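Local coordinates for phage-related conserved hypothetical protein, BB2244 (PDB 2BDV) that is of unknown function but, as a member of the SOS response associated peptidase (SRAP) family, probably takes part in the response to DNA damage, at residues D100-W105 with A125-A130. Residues are numbered along the deposited sequence; the frame is centred on the assembly and turned at random.
Sequences DGWYEW and APLLFA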
ATOM      1  N   ASP A 100      -9.931  -0.879  -1.440  1.00 21.21           N
ATOM      2  CA  ASP A 100     -11.118  -0.175  -1.891  1.00 23.19           C
ATOM      3  C   ASP A 100     -10.936   1.311  -1.584  1.00 21.76           C
ATOM      4  O   ASP A 100     -11.595   2.171  -2.175  1.00 22.90           O
ATOM      5  CB  ASP A 100     -12.335  -0.768  -1.179  1.00 24.08           C
ATOM      6  CG  ASP A 100     -12.582  -2.212  -1.587  1.00 28.00           C
ATOM      7  OD1 ASP A 100     -13.244  -2.429  -2.618  1.00 30.46           O
ATOM      8  OD2 ASP A 100     -12.091  -3.133  -0.901  1.00 29.37           O
ATOM      9  N   GLY A 101     -10.012   1.594  -0.670  1.00 21.27           N
ATOM     10  CA  GLY A 101      -9.717   2.964  -0.272  1.00 20.98           C
ATOM     11  C   GLY A 101      -8.770   3.034   0.924  1.00 20.89           C
ATOM     12  O   GLY A 101      -8.289   2.007   1.409  1.00 17.74           O
ATOM     13  N   TRP A 102      -8.489   4.241   1.408  1.00 19.48           N
ATOM     14  CA  TRP A 102      -7.596   4.398   2.550  1.00 18.44           C
ATOM     15  C   TRP A 102      -8.045   5.579   3.408  1.00 20.73           C
ATOM     16  O   TRP A 102      -8.924   6.354   3.010  1.00 22.36           O
ATOM     17  CB  TRP A 102      -6.137   4.582   2.076  1.00 17.50           C
ATOM     18  CG  TRP A 102      -5.829   5.906   1.401  1.00 14.63           C
ATOM     19  CD1 TRP A 102      -5.299   7.017   1.984  1.00 12.75           C
ATOM     20  CD2 TRP A 102      -6.061   6.249   0.027  1.00 15.31           C
ATOM     21  NE1 TRP A 102      -5.185   8.036   1.065  1.00 12.71           N
ATOM     22  CE2 TRP A 102      -5.645   7.593  -0.147  1.00 14.79           C
ATOM     23  CE3 TRP A 102      -6.581   5.555  -1.079  1.00 16.85           C
ATOM     24  CZ2 TRP A 102      -5.730   8.258  -1.374  1.00 15.36           C
ATOM     25  CZ3 TRP A 102      -6.667   6.217  -2.303  1.00 15.26           C
ATOM     26  CH2 TRP A 102      -6.242   7.558  -2.437  1.00 14.85           C
ATOM     27  N   TYR A 103      -7.452   5.714   4.590  1.00 18.53           N
ATOM     28  CA  TYR A 103      -7.828   6.800   5.477  1.00 18.92           C
ATOM     29  C   TYR A 103      -6.707   7.787   5.758  1.00 19.96           C
ATOM     30  O   TYR A 103      -5.541   7.413   5.826  1.00 19.70           O
ATOM     31  CB  TYR A 103      -8.313   6.256   6.816  1.00 18.77           C
ATOM     32  CG  TYR A 103      -9.400   5.213   6.732  1.00 20.41           C
ATOM     33  CD1 TYR A 103      -9.094   3.874   6.485  1.00 20.24           C
ATOM     34  CD2 TYR A 103     -10.731   5.559   6.934  1.00 20.34           C
ATOM     35  CE1 TYR A 103     -10.087   2.905   6.451  1.00 18.95           C
ATOM     36  CE2 TYR A 103     -11.732   4.602   6.901  1.00 23.42           C
ATOM     37  CZ  TYR A 103     -11.403   3.276   6.660  1.00 22.50           C
ATOM     38  OH  TYR A 103     -12.401   2.330   6.640  1.00 22.90           O
ATOM     39  N   GLU A 104      -7.086   9.051   5.922  1.00 20.15           N
ATOM     40  CA  GLU A 104      -6.166  10.128   6.267  1.00 21.18           C
ATOM     41  C   GLU A 104      -6.898  10.985   7.305  1.00 22.35           C
ATOM     42  O   GLU A 104      -8.094  11.229   7.179  1.00 23.43           O
ATOM     43  CB  GLU A 104      -5.827  10.996   5.050  1.00 18.43           C
ATOM     44  CG  GLU A 104      -5.073  10.281   3.946  1.00 19.24           C
ATOM     45  CD  GLU A 104      -4.812  11.178   2.761  1.00 17.84           C
ATOM     46  OE1 GLU A 104      -4.343  10.678   1.718  1.00 18.51           O
ATOM     47  OE2 GLU A 104      -5.076  12.391   2.876  1.00 20.00           O
ATOM     48  N   TRP A 105      -6.176  11.434   8.323  1.00 24.42           N
ATOM     49  CA  TRP A 105      -6.758  12.257   9.369  1.00 25.40           C
ATOM     50  C   TRP A 105      -6.427  13.731   9.143  1.00 28.89           C
ATOM     51  O   TRP A 105      -5.265  14.110   8.958  1.00 28.32           O
ATOM     52  CB  TRP A 105      -6.243  11.799  10.733  1.00 24.44           C
ATOM     53  CG  TRP A 105      -6.845  10.500  11.189  1.00 24.38           C
ATOM     54  CD1 TRP A 105      -7.784  10.323  12.179  1.00 25.19           C
ATOM     55  CD2 TRP A 105      -6.569   9.198  10.666  1.00 23.90           C
ATOM     56  NE1 TRP A 105      -8.104   8.991  12.300  1.00 23.33           N
ATOM     57  CE2 TRP A 105      -7.374   8.277  11.385  1.00 24.07           C
ATOM     58  CE3 TRP A 105      -5.720   8.715   9.657  1.00 23.55           C
ATOM     59  CZ2 TRP A 105      -7.352   6.902  11.127  1.00 23.55           C
ATOM     60  CZ3 TRP A 105      -5.701   7.340   9.400  1.00 24.33           C
ATOM     61  CH2 TRP A 105      -6.513   6.454  10.136  1.00 23.93           C
ATOM     62  N   ALA A 125     -13.459   1.886  -8.346  1.00 24.95           N
ATOM     63  CA  ALA A 125     -13.190   0.452  -8.351  1.00 24.46           C
ATOM     64  C   ALA A 125     -11.971   0.166  -7.483  1.00 23.00           C
ATOM     65  O   ALA A 125     -11.254   1.089  -7.100  1.00 22.80           O
ATOM     66  CB  ALA A 125     -12.943  -0.024  -9.783  1.00 26.38           C
ATOM     67  N   PRO A 126     -11.731  -1.116  -7.148  1.00 23.28           N
ATOM     68  CA  PRO A 126     -10.589  -1.516  -6.319  1.00 21.32           C
ATOM     69  C   PRO A 126      -9.286  -0.911  -6.825  1.00 21.67           C
ATOM     70  O   PRO A 126      -9.033  -0.878  -8.029  1.00 20.56           O
ATOM     71  CB  PRO A 126     -10.604  -3.038  -6.430  1.00 23.48           C
ATOM     72  CG  PRO A 126     -12.071  -3.330  -6.503  1.00 24.72           C
ATOM     73  CD  PRO A 126     -12.564  -2.287  -7.484  1.00 22.45           C
ATOM     74  N   LEU A 127      -8.458  -0.442  -5.901  1.00 20.66           N
ATOM     75  CA  LEU A 127      -7.196   0.182  -6.254  1.00 19.62           C
ATOM     76  C   LEU A 127      -6.033  -0.803  -6.154  1.00 21.60           C
ATOM     77  O   LEU A 127      -6.062  -1.736  -5.351  1.00 22.52           O
ATOM     78  CB  LEU A 127      -6.953   1.370  -5.326  1.00 19.57           C
ATOM     79  CG  LEU A 127      -8.201   2.203  -5.014  1.00 20.30           C
ATOM     80  CD1 LEU A 127      -7.839   3.215  -3.947  1.00 22.46           C
ATOM     81  CD2 LEU A 127      -8.735   2.900  -6.268  1.00 21.63           C
ATOM     82  N   LEU A 128      -5.005  -0.597  -6.971  1.00 19.48           N
ATOM     83  CA  LEU A 128      -3.847  -1.478  -6.937  1.00 18.83           C
ATOM     84  C   LEU A 128      -2.643  -0.677  -6.456  1.00 17.21           C
ATOM     85  O   LEU A 128      -1.944  -0.059  -7.265  1.00 14.82           O
ATOM     86  CB  LEU A 128      -3.590  -2.071  -8.335  1.00 16.78           C
ATOM     87  CG  LEU A 128      -4.798  -2.744  -9.014  1.00 17.70           C
ATOM     88  CD1 LEU A 128      -4.407  -3.232 -10.408  1.00 15.06           C
ATOM     89  CD2 LEU A 128      -5.310  -3.898  -8.181  1.00 14.91           C
ATOM     90  N   PHE A 129      -2.409  -0.676  -5.140  1.00 16.78           N
ATOM     91  CA  PHE A 129      -1.282   0.075  -4.580  1.00 16.78           C
ATOM     92  C   PHE A 129       0.019  -0.658  -4.848  1.00 14.77           C
ATOM     93  O   PHE A 129       0.105  -1.866  -4.668  1.00 15.02           O
ATOM     94  CB  PHE A 129      -1.407   0.296  -3.051  1.00 16.30           C
ATOM     95  CG  PHE A 129      -2.599   1.122  -2.630  1.00 18.63           C
ATOM     96  CD1 PHE A 129      -3.288   1.911  -3.545  1.00 19.79           C
ATOM     97  CD2 PHE A 129      -3.045   1.089  -1.308  1.00 18.00           C
ATOM     98  CE1 PHE A 129      -4.403   2.642  -3.157  1.00 18.88           C
ATOM     99  CE2 PHE A 129      -4.155   1.816  -0.915  1.00 17.72           C
ATOM    100  CZ  PHE A 129      -4.837   2.594  -1.839  1.00 18.20           C
ATOM    101  N   ALA A 130       1.024   0.088  -5.290  1.00 15.32           N
ATOM    102  CA  ALA A 130       2.341  -0.470  -5.556  1.00 15.84           C
ATOM    103  C   ALA A 130       3.004  -0.660  -4.193  1.00 15.61           C
ATOM    104  O   ALA A 130       2.861   0.180  -3.301  1.00 13.61           O
ATOM    105  CB  ALA A 130       3.151   0.495  -6.402  1.00 13.94           C
TER
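Trp102 has its CG between the backbone N and the carbonyl carbon (chi1 70°), which carries the six-membered ring of the indole to Leu127 and Phe129. Both of these hold CG anti to their carbonyl carbons, beside the backbone N, and end against the indole. Leu127 CD1 sits at the edge of the indole, near its plane, 3.6 Å from Trp102 CZ3. The same methyl lies 4.1 Å from Gly101 CA. Phe129 comes tip first. Its CZ is 3.5 Å from Trp102 CE3, and the two ring planes stand at 76° in an oblique pairing. The contact joins two of the sheets of this SRAP-family chain. Strand 101-107 belongs to a four-stranded antiparallel sheet, strand 126-133 to a mixed one, and the short segments run at 73° to each other. The chain turns a corner at Asp100, between strand 94-99 of the mixed sheet and strand 101-107. Asp100 OD1 passes 4.2 Å from Pro126 CG, but its carboxylate is hydrogen-bonded to Ser9, Tyr14 and the backbone of Lys8. At the other end of the indole, Trp102 NE1 donates a nearly straight bond of 2.8 Å to Glu104 OE1. That oxygen lies in the indole plane and is met on its anti side, somewhat out of the carboxylate plane; this helps fix the rotation of the indole. Glu104 is itself held by backbone N-H groups of Met158, Val159 and Asp160. Phe200 meets the Trp102 ring edge-to-face.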